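Local coordinates for alpha-galacturonidase (PDB 3FEF), which hydrolyses alpha-1,4-linked galacturonic acid oligomers such as digalacturonate, as a family 4 glycosidase that needs NAD(+) and manganese, at residues L26-Y39 and N58-A72. Residues are numbered along the deposited sequence; the frame is centred on the assembly and turned at random.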
loop_
_atom_site.group_PDB
_atom_site.type_symbol
_atom_site.label_atom_id
_atom_site.label_comp_id
_atom_site.label_asym_id
_atom_site.label_seq_id
_atom_site.Cartn_x
_atom_site.Cartn_y
_atom_site.Cartn_z
ATOM N N LEU A 26 20.455 3.659 36.675
ATOM C CA LEU A 26 19.753 2.747 37.570
ATOM C C LEU A 26 19.984 3.125 39.020
ATOM O O LEU A 26 19.091 3.008 39.861
ATOM C CB LEU A 26 20.197 1.298 37.348
ATOM C CG LEU A 26 19.698 0.639 36.064
ATOM C CD1 LEU A 26 20.292 -0.773 35.969
ATOM C CD2 LEU A 26 18.183 0.589 36.065
ATOM N N SER A 27 21.187 3.577 39.323
ATOM C CA SER A 27 21.535 3.755 40.721
ATOM C C SER A 27 20.746 4.899 41.344
ATOM O O SER A 27 20.536 4.913 42.545
ATOM C CB SER A 27 23.043 3.957 40.888
ATOM O OG SER A 27 23.416 5.256 40.466
ATOM N N ILE A 28 20.296 5.850 40.533
ATOM C CA ILE A 28 19.531 6.982 41.069
ATOM C C ILE A 28 18.009 6.937 40.867
ATOM O O ILE A 28 17.302 7.803 41.369
ATOM C CB ILE A 28 20.038 8.341 40.539
ATOM C CG1 ILE A 28 20.049 8.357 39.007
ATOM C CG2 ILE A 28 21.418 8.643 41.100
ATOM C CD1 ILE A 28 20.658 9.617 38.437
ATOM N N ASP A 29 17.499 5.956 40.128
ATOM C CA ASP A 29 16.049 5.858 39.964
ATOM C C ASP A 29 15.440 5.125 41.152
ATOM O O ASP A 29 15.828 4.007 41.460
ATOM C CB ASP A 29 15.671 5.174 38.648
ATOM C CG ASP A 29 14.335 5.662 38.111
ATOM O OD1 ASP A 29 13.289 5.358 38.721
ATOM O OD2 ASP A 29 14.331 6.372 37.086
ATOM N N GLU A 30 14.495 5.761 41.834
ATOM C CA GLU A 30 13.903 5.155 43.022
ATOM C C GLU A 30 12.598 4.426 42.686
ATOM O O GLU A 30 11.996 3.772 43.534
ATOM C CB GLU A 30 13.702 6.215 44.112
ATOM C CG GLU A 30 14.929 7.121 44.298
ATOM C CD GLU A 30 15.070 7.677 45.712
ATOM O OE1 GLU A 30 14.280 7.293 46.601
ATOM O OE2 GLU A 30 15.986 8.498 45.937
ATOM N N ARG A 31 12.191 4.518 41.428
ATOM C CA ARG A 31 10.977 3.868 40.952
ATOM C C ARG A 31 11.095 2.345 40.857
ATOM O O ARG A 31 10.091 1.648 40.877
ATOM C CB ARG A 31 10.584 4.442 39.587
ATOM C CG ARG A 31 10.044 5.889 39.606
ATOM C CD ARG A 31 9.651 6.339 38.173
ATOM N NE ARG A 31 10.815 6.511 37.303
ATOM C CZ ARG A 31 10.775 6.962 36.052
ATOM N NH1 ARG A 31 9.619 7.293 35.488
ATOM N NH2 ARG A 31 11.903 7.081 35.361
HETATM N N MSE A 32 12.313 1.816 40.768
HETATM C CA MSE A 32 12.482 0.403 40.433
HETATM C C MSE A 32 13.590 -0.296 41.197
HETATM O O MSE A 32 14.502 0.336 41.715
HETATM C CB MSE A 32 12.813 0.251 38.945
HETATM C CG MSE A 32 11.757 0.727 37.971
HETATM SE SE MSE A 32 12.469 0.646 36.135
HETATM C CE MSE A 32 13.862 1.998 36.227
ATOM N N SER A 33 13.532 -1.621 41.215
ATOM C CA SER A 33 14.649 -2.403 41.705
ATOM C C SER A 33 14.541 -3.830 41.210
ATOM O O SER A 33 13.454 -4.285 40.850
ATOM C CB SER A 33 14.698 -2.365 43.238
ATOM O OG SER A 33 13.817 -3.330 43.775
ATOM N N GLY A 34 15.664 -4.542 41.207
ATOM C CA GLY A 34 15.706 -5.935 40.771
ATOM C C GLY A 34 17.134 -6.349 40.461
ATOM O O GLY A 34 18.069 -5.945 41.156
ATOM N N THR A 35 17.316 -7.131 39.403
ATOM C CA THR A 35 18.633 -7.683 39.088
ATOM C C THR A 35 19.060 -7.466 37.631
ATOM O O THR A 35 18.235 -7.441 36.714
ATOM C CB THR A 35 18.653 -9.196 39.324
ATOM O OG1 THR A 35 17.814 -9.809 38.348
ATOM C CG2 THR A 35 18.105 -9.544 40.706
ATOM N N VAL A 36 20.367 -7.352 37.435
ATOM C CA VAL A 36 20.945 -7.242 36.117
ATOM C C VAL A 36 21.863 -8.431 35.856
ATOM O O VAL A 36 22.909 -8.561 36.490
ATOM C CB VAL A 36 21.749 -5.949 35.993
ATOM C CG1 VAL A 36 22.319 -5.809 34.591
ATOM C CG2 VAL A 36 20.860 -4.746 36.341
ATOM N N ALA A 37 21.466 -9.303 34.933
ATOM C CA ALA A 37 22.341 -10.380 34.488
ATOM C C ALA A 37 23.277 -9.844 33.396
ATOM O O ALA A 37 22.813 -9.438 32.314
ATOM C CB ALA A 37 21.524 -11.534 33.958
ATOM N N LEU A 38 24.580 -9.831 33.685
ATOM C CA LEU A 38 25.583 -9.360 32.734
ATOM C C LEU A 38 26.168 -10.512 31.912
ATOM O O LEU A 38 26.794 -11.422 32.455
ATOM C CB LEU A 38 26.708 -8.638 33.472
ATOM C CG LEU A 38 26.378 -7.395 34.309
ATOM C CD1 LEU A 38 27.558 -7.007 35.180
ATOM C CD2 LEU A 38 25.988 -6.221 33.427
ATOM N N TYR A 39 25.970 -10.487 30.602
ATOM C CA TYR A 39 26.584 -11.507 29.759
ATOM C C TYR A 39 27.527 -10.893 28.737
ATOM O O TYR A 39 27.205 -9.884 28.100
ATOM C CB TYR A 39 25.531 -12.358 29.047
ATOM C CG TYR A 39 26.152 -13.301 28.054
ATOM C CD1 TYR A 39 26.660 -14.532 28.461
ATOM C CD2 TYR A 39 26.266 -12.947 26.710
ATOM C CE1 TYR A 39 27.252 -15.388 27.559
ATOM C CE2 TYR A 39 26.861 -13.803 25.789
ATOM C CZ TYR A 39 27.347 -15.026 26.226
ATOM O OH TYR A 39 27.934 -15.893 25.326
ATOM N N ASN A 58 21.900 2.208 46.146
ATOM C CA ASN A 58 21.335 1.806 47.436
ATOM C C ASN A 58 21.369 0.315 47.718
ATOM O O ASN A 58 20.867 -0.119 48.752
ATOM C CB ASN A 58 19.867 2.249 47.530
ATOM C CG ASN A 58 19.575 3.521 46.745
ATOM O OD1 ASN A 58 18.414 3.903 46.584
ATOM N ND2 ASN A 58 20.624 4.182 46.254
ATOM N N GLY A 59 21.942 -0.473 46.812
ATOM C CA GLY A 59 21.683 -1.909 46.809
ATOM C C GLY A 59 20.373 -2.113 46.063
ATOM O O GLY A 59 19.771 -3.180 46.094
ATOM N N ARG A 60 19.935 -1.054 45.396
ATOM C CA ARG A 60 18.737 -1.072 44.584
ATOM C C ARG A 60 18.809 -2.203 43.545
ATOM O O ARG A 60 17.848 -2.957 43.346
ATOM C CB ARG A 60 18.614 0.290 43.892
ATOM C CG ARG A 60 17.424 0.464 42.954
ATOM C CD ARG A 60 17.406 1.883 42.364
ATOM N NE ARG A 60 17.169 2.913 43.375
ATOM C CZ ARG A 60 16.315 2.788 44.391
ATOM N NH1 ARG A 60 15.598 1.683 44.530
ATOM N NH2 ARG A 60 16.163 3.775 45.258
ATOM N N TRP A 61 19.956 -2.323 42.887
ATOM C CA TRP A 61 20.131 -3.342 41.872
ATOM C C TRP A 61 21.275 -4.315 42.164
ATOM O O TRP A 61 22.380 -3.907 42.456
ATOM C CB TRP A 61 20.294 -2.688 40.497
ATOM C CG TRP A 61 19.031 -1.999 40.041
ATOM C CD1 TRP A 61 18.616 -0.737 40.366
ATOM C CD2 TRP A 61 18.019 -2.550 39.196
ATOM N NE1 TRP A 61 17.405 -0.470 39.770
ATOM C CE2 TRP A 61 17.021 -1.565 39.041
ATOM C CE3 TRP A 61 17.863 -3.779 38.541
ATOM C CZ2 TRP A 61 15.887 -1.771 38.262
ATOM C CZ3 TRP A 61 16.747 -3.981 37.771
ATOM C CH2 TRP A 61 15.768 -2.984 37.637
ATOM N N ARG A 62 20.991 -5.606 42.072
ATOM C CA ARG A 62 22.007 -6.624 42.237
ATOM C C ARG A 62 22.511 -7.089 40.871
ATOM O O ARG A 62 21.729 -7.496 40.004
ATOM C CB ARG A 62 21.468 -7.801 43.053
ATOM C CG ARG A 62 22.312 -9.084 42.963
ATOM C CD ARG A 62 22.464 -9.720 44.338
ATOM N NE ARG A 62 21.959 -11.095 44.415
ATOM C CZ ARG A 62 21.959 -11.830 45.533
ATOM N NH1 ARG A 62 22.434 -11.321 46.670
ATOM N NH2 ARG A 62 21.485 -13.079 45.525
ATOM N N TYR A 63 23.820 -7.008 40.682
ATOM C CA TYR A 63 24.440 -7.393 39.434
ATOM C C TYR A 63 25.068 -8.765 39.566
ATOM O O TYR A 63 25.618 -9.089 40.601
ATOM C CB TYR A 63 25.515 -6.380 39.068
ATOM C CG TYR A 63 24.947 -5.038 38.700
ATOM C CD1 TYR A 63 24.593 -4.114 39.686
ATOM C CD2 TYR A 63 24.736 -4.697 37.366
ATOM C CE1 TYR A 63 24.071 -2.885 39.347
ATOM C CE2 TYR A 63 24.206 -3.465 37.021
ATOM C CZ TYR A 63 23.877 -2.571 38.013
ATOM O OH TYR A 63 23.360 -1.354 37.664
ATOM N N GLU A 64 24.963 -9.565 38.510
ATOM C CA GLU A 64 25.605 -10.866 38.450
ATOM C C GLU A 64 26.165 -11.127 37.039
ATOM O O GLU A 64 25.404 -11.171 36.062
ATOM C CB GLU A 64 24.598 -11.960 38.839
ATOM C CG GLU A 64 25.229 -13.317 39.151
ATOM C CD GLU A 64 24.280 -14.508 38.929
ATOM O OE1 GLU A 64 23.047 -14.307 38.783
ATOM O OE2 GLU A 64 24.783 -15.660 38.889
ATOM N N ALA A 65 27.481 -11.315 36.922
ATOM C CA ALA A 65 28.074 -11.817 35.670
ATOM C C ALA A 65 27.707 -13.283 35.438
ATOM O O ALA A 65 27.950 -14.122 36.292
ATOM C CB ALA A 65 29.574 -11.666 35.698
ATOM N N VAL A 66 27.119 -13.591 34.287
ATOM C CA VAL A 66 26.708 -14.962 33.969
ATOM C C VAL A 66 27.411 -15.450 32.705
ATOM O O VAL A 66 27.852 -14.648 31.877
ATOM C CB VAL A 66 25.175 -15.084 33.781
ATOM C CG1 VAL A 66 24.436 -14.703 35.063
ATOM C CG2 VAL A 66 24.722 -14.226 32.610
ATOM N N SER A 67 27.491 -16.767 32.545
ATOM C CA SER A 67 28.390 -17.369 31.566
ATOM C C SER A 67 27.751 -17.667 30.224
ATOM O O SER A 67 28.460 -17.909 29.257
ATOM C CB SER A 67 28.976 -18.665 32.120
ATOM O OG SER A 67 27.924 -19.508 32.568
ATOM N N THR A 68 26.422 -17.665 30.157
ATOM C CA THR A 68 25.751 -17.953 28.894
ATOM C C THR A 68 24.527 -17.065 28.652
ATOM O O THR A 68 23.951 -16.530 29.604
ATOM C CB THR A 68 25.305 -19.417 28.835
ATOM O OG1 THR A 68 24.336 -19.637 29.853
ATOM C CG2 THR A 68 26.496 -20.366 29.038
ATOM N N LEU A 69 24.145 -16.932 27.378
ATOM C CA LEU A 69 22.983 -16.173 26.953
ATOM C C LEU A 69 21.718 -16.674 27.634
ATOM O O LEU A 69 20.913 -15.886 28.157
ATOM C CB LEU A 69 22.783 -16.325 25.444
ATOM C CG LEU A 69 23.294 -15.315 24.415
ATOM C CD1 LEU A 69 22.952 -15.804 23.010
ATOM C CD2 LEU A 69 22.691 -13.924 24.663
ATOM N N LYS A 70 21.528 -17.989 27.593
ATOM C CA LYS A 70 20.346 -18.603 28.170
ATOM C C LYS A 70 20.133 -18.176 29.618
ATOM O O LYS A 70 19.025 -17.877 30.019
ATOM C CB LYS A 70 20.448 -20.127 28.097
ATOM C CG LYS A 70 19.441 -20.856 28.972
ATOM C CD LYS A 70 19.554 -22.357 28.771
ATOM C CE LYS A 70 18.298 -23.084 29.231
ATOM N NZ LYS A 70 18.477 -24.557 29.047
ATOM N N LYS A 71 21.196 -18.163 30.402
ATOM C CA LYS A 71 21.087 -17.781 31.799
ATOM C C LYS A 71 20.770 -16.290 31.949
ATOM O O LYS A 71 19.972 -15.908 32.787
ATOM C CB LYS A 71 22.375 -18.132 32.530
ATOM C CG LYS A 71 22.175 -19.013 33.767
ATOM C CD LYS A 71 23.384 -19.937 33.982
ATOM C CE LYS A 71 24.680 -19.254 33.542
ATOM N NZ LYS A 71 25.838 -20.201 33.438
ATOM N N ALA A 72 21.395 -15.454 31.128
ATOM C CA ALA A 72 21.077 -14.030 31.112
ATOM C C ALA A 72 19.597 -13.800 30.804
ATOM O O ALA A 72 18.937 -13.019 31.480
ATOM C CB ALA A 72 21.944 -13.296 30.107
#
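Trp-61 lies between Leu-26 and the Ser-33/Gly-34 backbone, at the start of parallel strands 34-39 and 61-66, which helix 43-53 joins into a beta-alpha-beta unit at one edge of the Rossmann-type sheet, a region that probably helps form the NAD(+) site. Leu-26 brings CD2 over one indole face, 4.2 Å from the centroid of the five-membered ring. On the opposite face Ser-33 CA makes a second CH-pi contact, 4.0 Å from that same centroid. Gly-34, lacking a side chain, lets the six-membered ring lie close: Gly-34 C is 3.3 Å from Trp-61 CE3. With CG anti to its carbonyl carbon (chi1 -67°), the indole lies over Gly-34. Were Trp-61 replaced by an alanine, a gap would probably open between Leu-26 and Gly-34, leaving Met-32 CB without its neighbour CZ2. Arg-60, bent at chi3, sets one guanidinium face over Glu-30 CA; its NH1 bonds weakly to Met-32 O. Val-36 and Tyr-63 run side by side, Val-36 CB 3.5 Å from Tyr-63 CD2. The other sheet face carries Ala-37, small enough to admit Ala-72 of helix 69-73, and Tyr-39, with Leu-69 N over one ring face. Of five good backbone bonds, the straightest runs from Val-66 N to Leu-38 O, 2.9 Å at 174°.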